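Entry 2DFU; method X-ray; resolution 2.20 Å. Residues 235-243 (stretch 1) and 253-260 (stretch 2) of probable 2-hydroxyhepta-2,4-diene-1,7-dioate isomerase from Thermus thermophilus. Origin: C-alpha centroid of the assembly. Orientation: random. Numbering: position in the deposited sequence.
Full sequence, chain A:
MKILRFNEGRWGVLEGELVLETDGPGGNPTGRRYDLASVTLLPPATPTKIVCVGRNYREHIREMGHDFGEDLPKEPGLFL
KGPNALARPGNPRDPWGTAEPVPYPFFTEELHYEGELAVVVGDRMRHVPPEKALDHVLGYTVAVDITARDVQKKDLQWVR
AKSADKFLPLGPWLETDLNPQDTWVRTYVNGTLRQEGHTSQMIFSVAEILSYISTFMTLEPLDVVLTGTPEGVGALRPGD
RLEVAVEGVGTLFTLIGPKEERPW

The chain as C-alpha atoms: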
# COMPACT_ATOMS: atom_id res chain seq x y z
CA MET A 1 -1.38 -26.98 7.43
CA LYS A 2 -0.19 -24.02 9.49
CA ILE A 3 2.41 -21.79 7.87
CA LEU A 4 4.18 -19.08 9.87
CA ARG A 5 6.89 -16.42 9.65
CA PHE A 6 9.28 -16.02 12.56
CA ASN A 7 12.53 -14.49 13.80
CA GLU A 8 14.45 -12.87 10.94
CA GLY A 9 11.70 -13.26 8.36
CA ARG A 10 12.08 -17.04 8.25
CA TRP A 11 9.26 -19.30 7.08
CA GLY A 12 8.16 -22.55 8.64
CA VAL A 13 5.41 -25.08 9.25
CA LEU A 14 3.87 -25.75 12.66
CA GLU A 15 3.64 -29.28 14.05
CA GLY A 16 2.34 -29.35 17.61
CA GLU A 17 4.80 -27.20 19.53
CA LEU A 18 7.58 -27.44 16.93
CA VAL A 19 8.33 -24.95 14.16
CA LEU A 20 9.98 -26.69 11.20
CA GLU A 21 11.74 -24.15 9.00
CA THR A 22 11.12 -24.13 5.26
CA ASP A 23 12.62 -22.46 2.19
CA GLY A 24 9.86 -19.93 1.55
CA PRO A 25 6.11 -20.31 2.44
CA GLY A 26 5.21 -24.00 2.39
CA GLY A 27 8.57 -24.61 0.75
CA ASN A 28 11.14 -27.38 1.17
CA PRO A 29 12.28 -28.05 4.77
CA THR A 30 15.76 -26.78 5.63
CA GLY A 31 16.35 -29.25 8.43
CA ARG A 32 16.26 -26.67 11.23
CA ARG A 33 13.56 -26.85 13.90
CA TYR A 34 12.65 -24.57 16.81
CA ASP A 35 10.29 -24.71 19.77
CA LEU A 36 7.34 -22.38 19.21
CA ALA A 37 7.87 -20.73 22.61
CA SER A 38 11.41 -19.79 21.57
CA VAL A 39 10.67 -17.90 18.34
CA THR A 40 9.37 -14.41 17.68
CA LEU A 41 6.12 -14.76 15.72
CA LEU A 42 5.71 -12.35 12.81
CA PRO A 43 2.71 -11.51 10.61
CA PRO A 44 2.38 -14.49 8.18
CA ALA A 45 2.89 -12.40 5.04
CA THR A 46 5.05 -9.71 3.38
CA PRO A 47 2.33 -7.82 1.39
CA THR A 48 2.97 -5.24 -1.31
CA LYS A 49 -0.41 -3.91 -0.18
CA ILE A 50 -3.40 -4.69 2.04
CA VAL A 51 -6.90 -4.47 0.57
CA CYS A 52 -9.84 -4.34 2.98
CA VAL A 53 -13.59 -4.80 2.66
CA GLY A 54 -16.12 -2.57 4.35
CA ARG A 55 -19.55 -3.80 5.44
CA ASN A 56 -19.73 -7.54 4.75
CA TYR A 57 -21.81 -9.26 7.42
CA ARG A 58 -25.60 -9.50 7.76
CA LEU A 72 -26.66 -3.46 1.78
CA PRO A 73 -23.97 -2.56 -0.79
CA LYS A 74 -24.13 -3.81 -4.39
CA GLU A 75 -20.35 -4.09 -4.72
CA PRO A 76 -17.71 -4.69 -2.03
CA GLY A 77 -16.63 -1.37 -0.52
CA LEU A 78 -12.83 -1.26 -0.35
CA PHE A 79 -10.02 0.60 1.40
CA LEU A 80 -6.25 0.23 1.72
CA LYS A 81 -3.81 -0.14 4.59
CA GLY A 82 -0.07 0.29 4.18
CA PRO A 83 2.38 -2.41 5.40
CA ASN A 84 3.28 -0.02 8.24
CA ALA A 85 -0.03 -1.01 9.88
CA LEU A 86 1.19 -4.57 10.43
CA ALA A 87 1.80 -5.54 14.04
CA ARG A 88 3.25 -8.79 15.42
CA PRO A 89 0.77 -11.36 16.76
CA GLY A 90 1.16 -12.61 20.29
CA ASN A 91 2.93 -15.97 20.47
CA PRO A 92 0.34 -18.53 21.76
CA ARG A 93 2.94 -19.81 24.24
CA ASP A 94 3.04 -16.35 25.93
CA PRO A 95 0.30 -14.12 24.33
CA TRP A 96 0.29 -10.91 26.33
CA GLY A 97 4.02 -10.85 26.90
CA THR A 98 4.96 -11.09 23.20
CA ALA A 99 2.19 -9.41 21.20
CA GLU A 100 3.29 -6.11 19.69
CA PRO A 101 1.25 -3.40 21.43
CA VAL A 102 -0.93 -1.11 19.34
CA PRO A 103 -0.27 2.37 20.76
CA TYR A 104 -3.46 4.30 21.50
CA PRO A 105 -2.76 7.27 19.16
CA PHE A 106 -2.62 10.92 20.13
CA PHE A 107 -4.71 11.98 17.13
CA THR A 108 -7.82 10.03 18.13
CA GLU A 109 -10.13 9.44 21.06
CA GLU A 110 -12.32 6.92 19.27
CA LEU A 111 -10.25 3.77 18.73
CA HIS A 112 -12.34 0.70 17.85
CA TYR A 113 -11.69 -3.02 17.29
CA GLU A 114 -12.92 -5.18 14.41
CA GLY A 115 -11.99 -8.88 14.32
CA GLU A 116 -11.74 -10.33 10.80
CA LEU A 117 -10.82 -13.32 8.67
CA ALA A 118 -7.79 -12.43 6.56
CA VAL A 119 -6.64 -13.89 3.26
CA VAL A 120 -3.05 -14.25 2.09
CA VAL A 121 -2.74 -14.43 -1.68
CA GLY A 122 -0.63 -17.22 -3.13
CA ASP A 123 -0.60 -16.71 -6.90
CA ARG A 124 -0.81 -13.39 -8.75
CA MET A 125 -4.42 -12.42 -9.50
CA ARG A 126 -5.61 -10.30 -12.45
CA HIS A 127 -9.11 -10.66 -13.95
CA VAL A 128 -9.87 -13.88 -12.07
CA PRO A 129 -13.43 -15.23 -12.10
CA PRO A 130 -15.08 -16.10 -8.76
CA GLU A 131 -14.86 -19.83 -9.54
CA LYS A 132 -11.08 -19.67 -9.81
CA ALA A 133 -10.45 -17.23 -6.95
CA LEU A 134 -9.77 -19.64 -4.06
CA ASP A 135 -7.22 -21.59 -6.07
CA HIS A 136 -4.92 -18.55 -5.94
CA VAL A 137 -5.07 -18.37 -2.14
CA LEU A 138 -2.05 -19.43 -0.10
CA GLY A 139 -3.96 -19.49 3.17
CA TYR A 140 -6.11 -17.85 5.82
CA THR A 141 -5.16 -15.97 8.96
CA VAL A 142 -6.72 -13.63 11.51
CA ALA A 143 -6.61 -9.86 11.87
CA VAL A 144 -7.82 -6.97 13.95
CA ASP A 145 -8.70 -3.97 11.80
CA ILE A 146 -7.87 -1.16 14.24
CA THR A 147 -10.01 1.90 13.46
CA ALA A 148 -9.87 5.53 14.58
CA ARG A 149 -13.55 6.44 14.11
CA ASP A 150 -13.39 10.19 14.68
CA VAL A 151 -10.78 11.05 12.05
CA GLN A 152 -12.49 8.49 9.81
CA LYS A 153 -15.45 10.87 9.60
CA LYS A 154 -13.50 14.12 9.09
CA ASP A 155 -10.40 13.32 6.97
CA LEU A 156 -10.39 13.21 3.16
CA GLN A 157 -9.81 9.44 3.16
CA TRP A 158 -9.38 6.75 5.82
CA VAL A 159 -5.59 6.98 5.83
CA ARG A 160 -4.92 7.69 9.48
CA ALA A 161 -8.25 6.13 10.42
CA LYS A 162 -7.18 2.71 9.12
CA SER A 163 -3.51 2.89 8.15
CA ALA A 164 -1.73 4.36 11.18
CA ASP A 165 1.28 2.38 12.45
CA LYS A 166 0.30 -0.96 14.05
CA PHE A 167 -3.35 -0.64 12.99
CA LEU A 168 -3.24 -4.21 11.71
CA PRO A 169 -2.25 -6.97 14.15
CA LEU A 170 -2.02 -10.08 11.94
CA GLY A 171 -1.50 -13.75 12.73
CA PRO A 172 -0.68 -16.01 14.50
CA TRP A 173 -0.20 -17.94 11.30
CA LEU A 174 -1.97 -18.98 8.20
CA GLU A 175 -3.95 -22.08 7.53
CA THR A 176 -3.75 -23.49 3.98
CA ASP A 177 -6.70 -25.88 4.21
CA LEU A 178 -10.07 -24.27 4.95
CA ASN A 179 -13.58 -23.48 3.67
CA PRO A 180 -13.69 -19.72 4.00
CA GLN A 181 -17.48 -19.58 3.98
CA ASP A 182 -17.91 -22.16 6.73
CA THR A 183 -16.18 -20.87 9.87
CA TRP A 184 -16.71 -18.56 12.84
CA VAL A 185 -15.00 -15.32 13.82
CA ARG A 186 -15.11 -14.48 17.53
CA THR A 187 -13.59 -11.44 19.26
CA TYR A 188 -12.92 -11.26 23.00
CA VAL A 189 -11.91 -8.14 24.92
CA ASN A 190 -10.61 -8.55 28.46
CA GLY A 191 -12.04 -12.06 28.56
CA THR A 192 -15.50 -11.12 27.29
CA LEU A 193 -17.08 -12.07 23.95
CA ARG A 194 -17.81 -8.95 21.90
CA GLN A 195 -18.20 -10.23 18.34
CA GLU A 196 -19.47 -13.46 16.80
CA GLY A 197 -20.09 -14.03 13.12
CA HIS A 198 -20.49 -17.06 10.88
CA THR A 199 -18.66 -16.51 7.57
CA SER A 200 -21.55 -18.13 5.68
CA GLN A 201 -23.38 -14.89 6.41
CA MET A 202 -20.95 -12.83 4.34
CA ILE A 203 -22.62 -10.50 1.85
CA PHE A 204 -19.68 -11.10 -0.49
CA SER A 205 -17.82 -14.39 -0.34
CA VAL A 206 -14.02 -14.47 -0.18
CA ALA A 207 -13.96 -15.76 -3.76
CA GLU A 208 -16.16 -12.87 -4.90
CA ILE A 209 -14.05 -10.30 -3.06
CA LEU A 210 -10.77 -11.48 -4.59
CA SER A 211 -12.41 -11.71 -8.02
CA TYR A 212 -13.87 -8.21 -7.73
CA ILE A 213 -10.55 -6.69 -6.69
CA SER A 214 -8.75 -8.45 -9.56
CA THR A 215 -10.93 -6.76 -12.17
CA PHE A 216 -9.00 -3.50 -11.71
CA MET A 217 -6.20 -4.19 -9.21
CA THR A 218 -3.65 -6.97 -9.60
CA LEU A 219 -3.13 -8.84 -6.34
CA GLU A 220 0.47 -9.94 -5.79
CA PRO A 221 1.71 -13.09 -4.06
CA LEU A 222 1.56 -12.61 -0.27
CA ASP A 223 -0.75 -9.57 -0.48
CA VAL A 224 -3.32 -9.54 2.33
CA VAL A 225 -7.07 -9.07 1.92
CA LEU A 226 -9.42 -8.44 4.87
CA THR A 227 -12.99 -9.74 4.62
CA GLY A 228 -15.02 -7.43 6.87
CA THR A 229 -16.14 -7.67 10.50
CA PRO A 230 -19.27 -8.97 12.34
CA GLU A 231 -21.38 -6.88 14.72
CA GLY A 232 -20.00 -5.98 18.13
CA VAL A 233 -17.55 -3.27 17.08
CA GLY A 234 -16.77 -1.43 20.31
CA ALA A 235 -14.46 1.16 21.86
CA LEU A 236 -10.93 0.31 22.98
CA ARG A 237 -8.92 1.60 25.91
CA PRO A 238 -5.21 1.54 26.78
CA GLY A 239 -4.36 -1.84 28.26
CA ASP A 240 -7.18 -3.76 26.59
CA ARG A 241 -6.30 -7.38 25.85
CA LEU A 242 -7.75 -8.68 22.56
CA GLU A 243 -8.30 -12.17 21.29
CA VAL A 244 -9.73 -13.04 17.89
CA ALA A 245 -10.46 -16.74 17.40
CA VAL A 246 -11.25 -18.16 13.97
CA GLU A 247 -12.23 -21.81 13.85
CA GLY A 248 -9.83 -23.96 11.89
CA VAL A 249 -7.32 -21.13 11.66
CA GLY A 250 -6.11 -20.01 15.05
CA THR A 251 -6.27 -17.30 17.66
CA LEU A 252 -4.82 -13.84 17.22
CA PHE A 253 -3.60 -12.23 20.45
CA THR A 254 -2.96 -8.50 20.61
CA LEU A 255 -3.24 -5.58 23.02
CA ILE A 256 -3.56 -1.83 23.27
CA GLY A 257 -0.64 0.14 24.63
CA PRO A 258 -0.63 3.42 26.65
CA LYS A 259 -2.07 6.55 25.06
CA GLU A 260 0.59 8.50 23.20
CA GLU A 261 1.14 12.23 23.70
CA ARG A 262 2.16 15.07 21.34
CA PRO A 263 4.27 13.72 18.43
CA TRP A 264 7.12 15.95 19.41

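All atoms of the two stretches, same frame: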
# COMPACT_ATOMS: atom_id res chain seq x y z
N ALA A 235 -15.56 0.26 21.54
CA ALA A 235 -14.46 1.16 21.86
C ALA A 235 -13.33 0.47 22.62
O ALA A 235 -13.57 -0.39 23.46
CB ALA A 235 -14.97 2.36 22.65
N LEU A 236 -12.11 0.87 22.32
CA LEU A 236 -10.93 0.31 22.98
C LEU A 236 -10.39 1.29 24.00
O LEU A 236 -10.69 2.48 23.97
CB LEU A 236 -9.84 0.02 21.96
CG LEU A 236 -10.01 -1.22 21.08
CD1 LEU A 236 -9.14 -1.10 19.84
CD2 LEU A 236 -9.66 -2.45 21.89
N ARG A 237 -9.56 0.78 24.90
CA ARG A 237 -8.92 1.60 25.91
C ARG A 237 -7.51 1.08 26.12
O ARG A 237 -7.23 -0.10 25.90
CB ARG A 237 -9.66 1.51 27.25
CG ARG A 237 -10.92 2.35 27.36
CD ARG A 237 -11.60 2.08 28.70
NE ARG A 237 -12.79 2.91 28.92
CZ ARG A 237 -13.68 2.71 29.89
NH1 ARG A 237 -13.51 1.69 30.74
NH2 ARG A 237 -14.73 3.51 30.01
N PRO A 238 -6.59 1.96 26.54
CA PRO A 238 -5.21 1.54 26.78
C PRO A 238 -5.22 0.32 27.71
O PRO A 238 -5.99 0.28 28.67
CB PRO A 238 -4.59 2.76 27.44
CG PRO A 238 -5.28 3.89 26.72
CD PRO A 238 -6.73 3.42 26.67
N GLY A 239 -4.40 -0.67 27.41
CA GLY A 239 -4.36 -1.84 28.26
C GLY A 239 -5.32 -2.96 27.89
O GLY A 239 -5.22 -4.05 28.44
N ASP A 240 -6.25 -2.71 26.98
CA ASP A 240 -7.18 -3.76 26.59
C ASP A 240 -6.46 -4.95 25.97
O ASP A 240 -5.55 -4.79 25.15
CB ASP A 240 -8.21 -3.24 25.57
CG ASP A 240 -9.35 -2.49 26.22
OD1 ASP A 240 -9.54 -2.59 27.45
OD2 ASP A 240 -10.07 -1.79 25.47
N ARG A 241 -6.87 -6.15 26.37
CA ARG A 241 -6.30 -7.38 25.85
C ARG A 241 -7.32 -8.00 24.90
O ARG A 241 -8.46 -8.25 25.28
CB ARG A 241 -6.00 -8.35 26.98
CG ARG A 241 -4.83 -7.91 27.85
CD ARG A 241 -4.52 -8.95 28.91
NE ARG A 241 -3.24 -8.69 29.55
CZ ARG A 241 -2.68 -9.49 30.44
NH1 ARG A 241 -3.28 -10.61 30.81
NH2 ARG A 241 -1.50 -9.17 30.96
N LEU A 242 -6.90 -8.23 23.66
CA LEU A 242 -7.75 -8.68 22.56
C LEU A 242 -7.38 -10.07 22.05
O LEU A 242 -6.23 -10.45 21.89
CB LEU A 242 -7.66 -7.69 21.41
CG LEU A 242 -8.43 -6.41 21.65
CD1 LEU A 242 -7.60 -5.37 22.40
CD2 LEU A 242 -8.86 -5.73 20.35
N GLU A 243 -8.45 -10.82 21.81
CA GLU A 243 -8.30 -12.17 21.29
C GLU A 243 -9.31 -12.39 20.16
O GLU A 243 -10.50 -12.26 20.35
CB GLU A 243 -8.64 -13.09 22.46
CG GLU A 243 -8.32 -14.56 22.24
CD GLU A 243 -8.62 -15.30 23.53
OE1 GLU A 243 -8.99 -16.47 23.47
OE2 GLU A 243 -8.54 -14.69 24.59
N PHE A 253 -3.70 -12.93 19.17
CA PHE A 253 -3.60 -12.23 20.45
C PHE A 253 -2.92 -10.88 20.23
O PHE A 253 -1.87 -10.79 19.60
CB PHE A 253 -2.75 -13.05 21.43
CG PHE A 253 -3.36 -14.36 21.81
CD1 PHE A 253 -4.32 -14.43 22.82
CD2 PHE A 253 -2.95 -15.54 21.20
CE1 PHE A 253 -4.86 -15.65 23.21
CE2 PHE A 253 -3.48 -16.76 21.58
CZ PHE A 253 -4.45 -16.82 22.59
N THR A 254 -3.54 -9.82 20.73
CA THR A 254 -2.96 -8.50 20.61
C THR A 254 -3.41 -7.65 21.79
O THR A 254 -4.24 -8.08 22.59
CB THR A 254 -3.38 -7.81 19.28
OG1 THR A 254 -2.63 -6.60 19.12
CG2 THR A 254 -4.85 -7.49 19.28
N LEU A 255 -2.86 -6.45 21.91
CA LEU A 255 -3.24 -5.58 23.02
C LEU A 255 -2.98 -4.11 22.73
O LEU A 255 -2.15 -3.76 21.88
CB LEU A 255 -2.49 -6.01 24.29
CG LEU A 255 -0.97 -5.93 24.33
CD1 LEU A 255 -0.52 -4.48 24.36
CD2 LEU A 255 -0.47 -6.64 25.57
N ILE A 256 -3.70 -3.26 23.44
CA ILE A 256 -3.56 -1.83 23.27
C ILE A 256 -2.57 -1.27 24.27
O ILE A 256 -2.65 -1.55 25.47
CB ILE A 256 -4.91 -1.13 23.45
CG1 ILE A 256 -5.98 -1.86 22.63
CG2 ILE A 256 -4.80 0.32 23.00
CD1 ILE A 256 -5.66 -1.93 21.14
N GLY A 257 -1.64 -0.47 23.76
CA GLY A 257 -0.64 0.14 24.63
C GLY A 257 -1.14 1.44 25.22
O GLY A 257 -2.29 1.83 24.98
N PRO A 258 -0.30 2.14 26.01
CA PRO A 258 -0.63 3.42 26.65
C PRO A 258 -0.94 4.50 25.62
O PRO A 258 -0.46 4.43 24.49
CB PRO A 258 0.64 3.75 27.44
CG PRO A 258 1.22 2.39 27.73
CD PRO A 258 1.04 1.69 26.40
N LYS A 259 -1.75 5.49 26.00
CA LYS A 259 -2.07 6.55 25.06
C LYS A 259 -0.83 7.37 24.81
O LYS A 259 -0.10 7.70 25.75
CB LYS A 259 -3.18 7.47 25.58
CG LYS A 259 -3.91 8.19 24.44
CD LYS A 259 -4.06 9.67 24.69
CE LYS A 259 -4.41 10.42 23.40
NZ LYS A 259 -5.65 9.92 22.74
N GLU A 260 -0.57 7.70 23.55
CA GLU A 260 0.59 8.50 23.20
C GLU A 260 0.29 9.98 23.40
O GLU A 260 -0.87 10.38 23.44
CB GLU A 260 0.98 8.24 21.74
CG GLU A 260 1.26 6.78 21.42
CD GLU A 260 1.85 6.58 20.03
OE1 GLU A 260 1.23 7.04 19.04
OE2 GLU A 260 2.93 5.96 19.92

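The antiparallel pairing of these stretches does not stop where the first strand begins at Arg241; it reaches back into a tight turn, whose glycine bonds to the partner strand. Arg237 to Asp240 form a type II turn, closed by Asp240 N to Arg237 O at 3.0 Å. Gly239, at phi/psi 90/-11, donates its N to Ile256 O at 2.8 Å, with an N-H...O angle of 146°. At those backbone angles a CB would be jammed against the preceding carbonyl oxygen, so the position itself calls for glycine. The Asp240 side chain braces the same turn: its OD2 accepts a hydrogen bond from Arg237 N at 2.7 Å, while OD1 is satisfied elsewhere in the structure.

Three further backbone bonds, all straighter, continue the ladder. Ile256 N donates to Asp240 O at 2.9 Å (164°). Leu242 and Thr254 form a reciprocal pair, with Leu242 N to Thr254 O at 2.9 Å (162°) and Thr254 N to Leu242 O at 3.0 Å (168°). On either side of that pair, Arg241 faces Leu255 and Glu243 faces Phe253 as non-hydrogen-bonded pairs, their CA atoms 4.5 and 4.8 Å apart. The strand axes run at 154°, close to antiparallel. CA-H...O contacts supplement the ladder: Leu255 CA lies 3.2 Å from Asp240 O, and Phe253 CA 3.5 Å from Leu242 O.

Side chains alternate between the two faces of the sheet. Leu242 and Thr254 share one face, where both are buried; Leu242 CB meets Thr254 CG2 at 3.5 Å, so the threonine presents its methyl to the leucine. Ile256 has the largest area covered by the opposing stretch, 110 Å² of its surface. Its CB points toward that stretch, and its CG1 lies 3.8 Å from Leu236 CD2 and 3.9 Å from Leu242 CD1. An apolar side chain suits this site: its CG1 touches both leucines while the backbone N and O stay engaged in the ladder.

The other face carries Arg241, Glu243, Phe253 and Leu255 and is more open. There Glu243, with chi1 and chi2 both t, extends alongside the Phe253 ring: Glu243 CG and Glu243 CD each lie 3.8 Å from Phe253 CE1, an oblique approach.

Within the turn, Pro238 also makes a sizeable contact, with 57 Å² of its surface covered: its CA lies 3.4 Å from Gly257 O in another CA-H...O contact, and its CG comes within 4.3 Å of Lys259 CB. Altogether the two stretches bury 543 Å², summed over both sides.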